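Local coordinates for UPF0311 protein CA_C3321 (Clostridium acetobutylicum ATCC 824, PDB 3G7G) that is of unknown function, a member of the UPF0311 (DUF3237) family that folds into an antiparallel beta barrel, at residues Asp31-Ile41 against Gly59-Pro67. Numbering follows the deposited sequence.
Sequences DIVGRRQLIPI and GIDSQIVRP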
ATOM      1  N   ASP A  31       6.949  19.742  12.582  1.00 27.75           N
ATOM      2  CA  ASP A  31       5.829  20.537  12.009  1.00 28.10           C
ATOM      3  C   ASP A  31       5.546  20.337  10.482  1.00 28.11           C
ATOM      4  O   ASP A  31       4.757  21.102   9.917  1.00 28.02           O
ATOM      5  CB  ASP A  31       6.023  22.036  12.333  1.00 27.41           C
ATOM      6  CG  ASP A  31       5.495  22.439  13.722  1.00 28.69           C
ATOM      7  OD1 ASP A  31       4.834  21.647  14.444  1.00 29.62           O
ATOM      8  OD2 ASP A  31       5.757  23.608  14.093  1.00 31.99           O
ATOM      9  N   ILE A  32       6.159  19.330   9.832  1.00 28.20           N
ATOM     10  CA  ILE A  32       5.773  18.925   8.458  1.00 28.17           C
ATOM     11  C   ILE A  32       5.147  17.533   8.410  1.00 27.78           C
ATOM     12  O   ILE A  32       4.120  17.344   7.762  1.00 27.08           O
ATOM     13  CB  ILE A  32       6.954  18.702   7.445  1.00 29.13           C
ATOM     14  CG1 ILE A  32       8.286  19.000   8.043  1.00 29.77           C
ATOM     15  CG2 ILE A  32       6.706  19.387   6.043  1.00 29.61           C
ATOM     16  CD1 ILE A  32       9.268  18.068   7.570  1.00 29.32           C
ATOM     17  N   VAL A  33       5.829  16.542   9.007  1.00 27.96           N
ATOM     18  CA  VAL A  33       5.335  15.158   9.035  1.00 27.39           C
ATOM     19  C   VAL A  33       4.299  14.975  10.130  1.00 27.26           C
ATOM     20  O   VAL A  33       3.322  14.250   9.964  1.00 26.63           O
ATOM     21  CB  VAL A  33       6.459  14.120   9.167  1.00 28.51           C
ATOM     22  CG1 VAL A  33       7.505  14.330   8.049  1.00 28.88           C
ATOM     23  CG2 VAL A  33       7.092  14.166  10.471  1.00 28.74           C
ATOM     24  N   GLY A  34       4.480  15.656  11.252  1.00 26.83           N
ATOM     25  CA  GLY A  34       3.569  15.481  12.369  1.00 26.44           C
ATOM     26  C   GLY A  34       4.174  14.592  13.444  1.00 25.87           C
ATOM     27  O   GLY A  34       5.390  14.436  13.511  1.00 25.88           O
ATOM     28  N   ARG A  35       3.302  14.043  14.279  1.00 26.64           N
ATOM     29  CA  ARG A  35       3.648  13.259  15.450  1.00 27.78           C
ATOM     30  C   ARG A  35       3.336  11.763  15.226  1.00 27.37           C
ATOM     31  O   ARG A  35       2.162  11.385  15.079  1.00 27.30           O
ATOM     32  CB  ARG A  35       2.796  13.759  16.627  1.00 27.92           C
ATOM     33  CG  ARG A  35       3.106  13.127  17.997  1.00 28.83           C
ATOM     34  CD  ARG A  35       2.156  13.683  19.076  1.00 33.67           C
ATOM     35  NE  ARG A  35       2.643  13.386  20.422  1.00 39.59           N
ATOM     36  CZ  ARG A  35       3.206  14.238  21.305  1.00 43.96           C
ATOM     37  NH1 ARG A  35       3.385  15.544  21.060  1.00 44.30           N
ATOM     38  NH2 ARG A  35       3.618  13.745  22.481  1.00 45.06           N
ATOM     39  N   ARG A  36       4.380  10.937  15.231  1.00 27.07           N
ATOM     40  CA  ARG A  36       4.292   9.495  15.058  1.00 27.36           C
ATOM     41  C   ARG A  36       4.354   8.802  16.407  1.00 28.21           C
ATOM     42  O   ARG A  36       5.294   9.035  17.187  1.00 27.86           O
ATOM     43  CB  ARG A  36       5.459   9.005  14.189  1.00 26.30           C
ATOM     44  CG  ARG A  36       5.689   7.443  14.043  1.00 25.76           C
ATOM     45  CD  ARG A  36       4.605   6.769  13.253  1.00 21.09           C
ATOM     46  NE  ARG A  36       4.597   7.334  11.904  1.00 23.06           N
ATOM     47  CZ  ARG A  36       3.745   7.005  10.937  1.00 21.85           C
ATOM     48  NH1 ARG A  36       2.768   6.151  11.152  1.00 23.55           N
ATOM     49  NH2 ARG A  36       3.850   7.563   9.741  1.00 21.85           N
ATOM     50  N   GLN A  37       3.396   7.910  16.652  1.00 28.19           N
ATOM     51  CA  GLN A  37       3.431   7.060  17.822  1.00 29.51           C
ATOM     52  C   GLN A  37       2.916   5.668  17.493  1.00 28.87           C
ATOM     53  O   GLN A  37       2.091   5.514  16.599  1.00 27.91           O
ATOM     54  CB  GLN A  37       2.559   7.653  18.944  1.00 29.87           C
ATOM     55  CG  GLN A  37       1.334   8.309  18.407  1.00 33.06           C
ATOM     56  CD  GLN A  37       0.434   8.887  19.456  1.00 33.67           C
ATOM     57  OE1 GLN A  37       0.895   9.388  20.476  1.00 38.38           O
ATOM     58  NE2 GLN A  37      -0.881   8.829  19.200  1.00 36.72           N
ATOM     59  N   LEU A  38       3.382   4.682  18.260  1.00 28.91           N
ATOM     60  CA  LEU A  38       2.915   3.291  18.178  1.00 28.88           C
ATOM     61  C   LEU A  38       2.090   2.961  19.422  1.00 29.33           C
ATOM     62  O   LEU A  38       2.558   3.147  20.552  1.00 28.19           O
ATOM     63  CB  LEU A  38       4.098   2.347  18.095  1.00 28.23           C
ATOM     64  CG  LEU A  38       5.102   2.646  16.989  1.00 28.93           C
ATOM     65  CD1 LEU A  38       6.348   1.752  17.103  1.00 28.63           C
ATOM     66  CD2 LEU A  38       4.405   2.495  15.642  1.00 29.16           C
ATOM     67  N   ILE A  39       0.857   2.507  19.211  1.00 29.94           N
ATOM     68  CA  ILE A  39      -0.049   2.160  20.300  1.00 30.19           C
ATOM     69  C   ILE A  39      -0.187   0.642  20.402  1.00 30.36           C
ATOM     70  O   ILE A  39      -0.762   0.012  19.510  1.00 30.57           O
ATOM     71  CB  ILE A  39      -1.445   2.754  20.112  1.00 30.83           C
ATOM     72  CG1 ILE A  39      -1.352   4.226  19.736  1.00 31.23           C
ATOM     73  CG2 ILE A  39      -2.288   2.524  21.384  1.00 30.48           C
ATOM     74  CD1 ILE A  39      -1.162   5.119  20.861  1.00 31.86           C
ATOM     75  N   PRO A  40       0.373   0.038  21.472  1.00 30.50           N
ATOM     76  CA  PRO A  40       0.166  -1.389  21.698  1.00 30.22           C
ATOM     77  C   PRO A  40      -1.275  -1.698  22.054  1.00 30.45           C
ATOM     78  O   PRO A  40      -1.923  -0.886  22.712  1.00 30.33           O
ATOM     79  CB  PRO A  40       1.132  -1.721  22.847  1.00 30.70           C
ATOM     80  CG  PRO A  40       2.101  -0.554  22.912  1.00 29.89           C
ATOM     81  CD  PRO A  40       1.281   0.628  22.476  1.00 30.26           C
ATOM     82  N   ILE A  41      -1.771  -2.844  21.581  1.00 30.29           N
ATOM     83  CA  ILE A  41      -3.120  -3.312  21.910  1.00 30.75           C
ATOM     84  C   ILE A  41      -2.960  -4.383  22.994  1.00 30.68           C
ATOM     85  O   ILE A  41      -2.408  -5.433  22.744  1.00 31.41           O
ATOM     86  CB  ILE A  41      -3.872  -3.847  20.655  1.00 30.68           C
ATOM     87  CG1 ILE A  41      -4.024  -2.727  19.611  1.00 31.49           C
ATOM     88  CG2 ILE A  41      -5.273  -4.359  21.039  1.00 30.65           C
ATOM     89  CD1 ILE A  41      -4.218  -3.225  18.127  1.00 31.08           C
ATOM     90  N   GLY A  59      -0.472  -6.857  18.558  1.00 28.62           N
ATOM     91  CA  GLY A  59      -1.201  -5.782  17.914  1.00 28.29           C
ATOM     92  C   GLY A  59      -0.610  -4.419  18.189  1.00 28.22           C
ATOM     93  O   GLY A  59      -0.305  -4.057  19.330  1.00 28.53           O
ATOM     94  N   ILE A  60      -0.435  -3.659  17.123  1.00 27.04           N
ATOM     95  CA  ILE A  60       0.045  -2.295  17.206  1.00 27.08           C
ATOM     96  C   ILE A  60      -0.763  -1.410  16.250  1.00 26.49           C
ATOM     97  O   ILE A  60      -0.995  -1.799  15.102  1.00 25.40           O
ATOM     98  CB  ILE A  60       1.515  -2.224  16.787  1.00 26.11           C
ATOM     99  CG1 ILE A  60       2.401  -2.826  17.883  1.00 28.16           C
ATOM    100  CG2 ILE A  60       1.917  -0.779  16.491  1.00 26.96           C
ATOM    101  CD1 ILE A  60       2.532  -1.919  19.142  1.00 29.05           C
ATOM    102  N   ASP A  61      -1.198  -0.247  16.731  1.00 27.11           N
ATOM    103  CA  ASP A  61      -1.686   0.816  15.866  1.00 26.90           C
ATOM    104  C   ASP A  61      -0.574   1.857  15.626  1.00 26.85           C
ATOM    105  O   ASP A  61      -0.106   2.513  16.554  1.00 27.62           O
ATOM    106  CB  ASP A  61      -2.924   1.483  16.449  1.00 28.36           C
ATOM    107  CG  ASP A  61      -3.674   2.337  15.418  1.00 30.31           C
ATOM    108  OD1 ASP A  61      -3.157   2.500  14.285  1.00 42.24           O
ATOM    109  OD2 ASP A  61      -4.769   2.860  15.725  1.00 40.59           O
ATOM    110  N   SER A  62      -0.103   1.950  14.391  1.00 26.04           N
ATOM    111  CA  SER A  62       0.833   2.970  14.008  1.00 25.67           C
ATOM    112  C   SER A  62       0.056   4.202  13.532  1.00 25.72           C
ATOM    113  O   SER A  62      -0.717   4.126  12.590  1.00 24.60           O
ATOM    114  CB  SER A  62       1.747   2.469  12.925  1.00 25.72           C
ATOM    115  OG  SER A  62       2.742   3.425  12.686  1.00 25.23           O
ATOM    116  N   GLN A  63       0.270   5.321  14.217  1.00 25.97           N
ATOM    117  CA  GLN A  63      -0.504   6.541  14.047  1.00 27.25           C
ATOM    118  C   GLN A  63       0.384   7.740  13.786  1.00 26.25           C
ATOM    119  O   GLN A  63       1.463   7.857  14.333  1.00 25.54           O
ATOM    120  CB  GLN A  63      -1.286   6.836  15.302  1.00 27.56           C
ATOM    121  CG  GLN A  63      -2.142   5.725  15.720  1.00 29.04           C
ATOM    122  CD  GLN A  63      -2.998   6.081  16.916  1.00 29.17           C
ATOM    123  OE1 GLN A  63      -2.655   6.961  17.729  1.00 30.90           O
ATOM    124  NE2 GLN A  63      -4.112   5.400  17.032  1.00 32.63           N
ATOM    125  N   ILE A  64      -0.100   8.646  12.960  1.00 26.66           N
ATOM    126  CA  ILE A  64       0.576   9.910  12.792  1.00 26.67           C
ATOM    127  C   ILE A  64      -0.471  11.033  12.827  1.00 26.94           C
ATOM    128  O   ILE A  64      -1.446  11.004  12.078  1.00 27.64           O
ATOM    129  CB  ILE A  64       1.426   9.882  11.483  1.00 27.09           C
ATOM    130  CG1 ILE A  64       2.207  11.194  11.300  1.00 28.55           C
ATOM    131  CG2 ILE A  64       0.534   9.496  10.284  1.00 25.36           C
ATOM    132  CD1 ILE A  64       3.732  11.073  11.358  1.00 26.50           C
ATOM    133  N   VAL A  65      -0.263  12.013  13.708  1.00 27.06           N
ATOM    134  CA  VAL A  65      -1.089  13.211  13.777  1.00 27.10           C
ATOM    135  C   VAL A  65      -0.386  14.265  12.935  1.00 27.28           C
ATOM    136  O   VAL A  65       0.726  14.748  13.266  1.00 26.63           O
ATOM    137  CB  VAL A  65      -1.265  13.720  15.206  1.00 27.62           C
ATOM    138  CG1 VAL A  65      -2.258  14.893  15.231  1.00 27.64           C
ATOM    139  CG2 VAL A  65      -1.744  12.607  16.107  1.00 29.14           C
ATOM    140  N   ARG A  66      -1.011  14.577  11.807  1.00 26.77           N
ATOM    141  CA  ARG A  66      -0.447  15.503  10.858  1.00 27.89           C
ATOM    142  C   ARG A  66      -0.448  16.942  11.431  1.00 27.91           C
ATOM    143  O   ARG A  66      -1.200  17.244  12.357  1.00 27.77           O
ATOM    144  CB  ARG A  66      -1.217  15.396   9.545  1.00 27.84           C
ATOM    145  CG  ARG A  66      -1.028  14.038   8.833  1.00 28.19           C
ATOM    146  CD  ARG A  66       0.431  13.810   8.425  1.00 28.34           C
ATOM    147  NE  ARG A  66       0.571  12.603   7.654  1.00 29.25           N
ATOM    148  CZ  ARG A  66       1.725  12.073   7.282  1.00 30.11           C
ATOM    149  NH1 ARG A  66       2.881  12.641   7.616  1.00 29.32           N
ATOM    150  NH2 ARG A  66       1.720  10.961   6.558  1.00 29.27           N
ATOM    151  N   PRO A  67       0.439  17.813  10.918  1.00 28.54           N
ATOM    152  CA  PRO A  67       0.442  19.189  11.423  1.00 29.60           C
ATOM    153  C   PRO A  67      -0.932  19.869  11.450  1.00 30.00           C
ATOM    154  O   PRO A  67      -1.197  20.648  12.351  1.00 31.30           O
ATOM    155  CB  PRO A  67       1.406  19.918  10.475  1.00 29.23           C
ATOM    156  CG  PRO A  67       2.362  18.820  10.020  1.00 29.57           C
ATOM    157  CD  PRO A  67       1.481  17.596   9.894  1.00 29.17           C
TER
HETATM  158  O   HOH W   1       0.105   5.123  10.327  1.00 31.06           O
HETATM  159  O   HOH W   2      -2.312  -7.392  20.720  1.00 24.93           O
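Arg36 lays its guanidinium over Ile64, a non-hydrogen-bonded neighbour on the adjacent antiparallel strand. Ile64 CB sits under the centre of the guanidinium, 3.7 Å from Arg36 CZ. The arginine chain leaves with CG anti to the backbone N (chi1 171°), then bends at chi2 and chi3, which brings the guanidinium over the neighbouring strand. Arg36 NH1 makes a weak hydrogen bond to Ser62 OG, at 3.1 Å. A water in the guanidinium plane links the same NH1 to Ser62 O. The stronger partners belong to the second subunit: Glu125 of that chain forms a salt bridge with Arg36 NH2, and its Tyr88 is hydrogen-bonded to Ser62 OG. This face thus takes part in the subunit interface. Further along it, Leu38 CD2 rests on Ser62, and Ile60 CD1 packs 3.5 Å from Pro40 CA.

The other face carries Gln37 and Gln63. Gln37 NE2 donates to Gln63 OE1 at 3.0 Å, in the plane of the Gln63 carbonyl, though that oxygen is tilted from the plane of the Gln37 amide; the two amides are turned 33° apart. Ile39 CG1 lies against the same oxygen.

Paired backbone hydrogen bonds at Arg35–Val65, Gln37–Gln63 and Ile39–Asp61 set this register. At one end Ile41 N donates a hydrogen bond to Gly59 O, and a water bridges Ile41 O to Gly59 N. At the other, Arg66 NH1 reaches a lone pair of Val33 O at 2.9 Å, while Arg66 NE forms a salt bridge with Glu72 of strand 71-81. Pro67 CG closes on Ile32 O.

The two strands form a hairpin in the closed barrel, with strand 11-30 flanking Asp31-Ile41 and strand 71-81 flanking Gly59-Pro67.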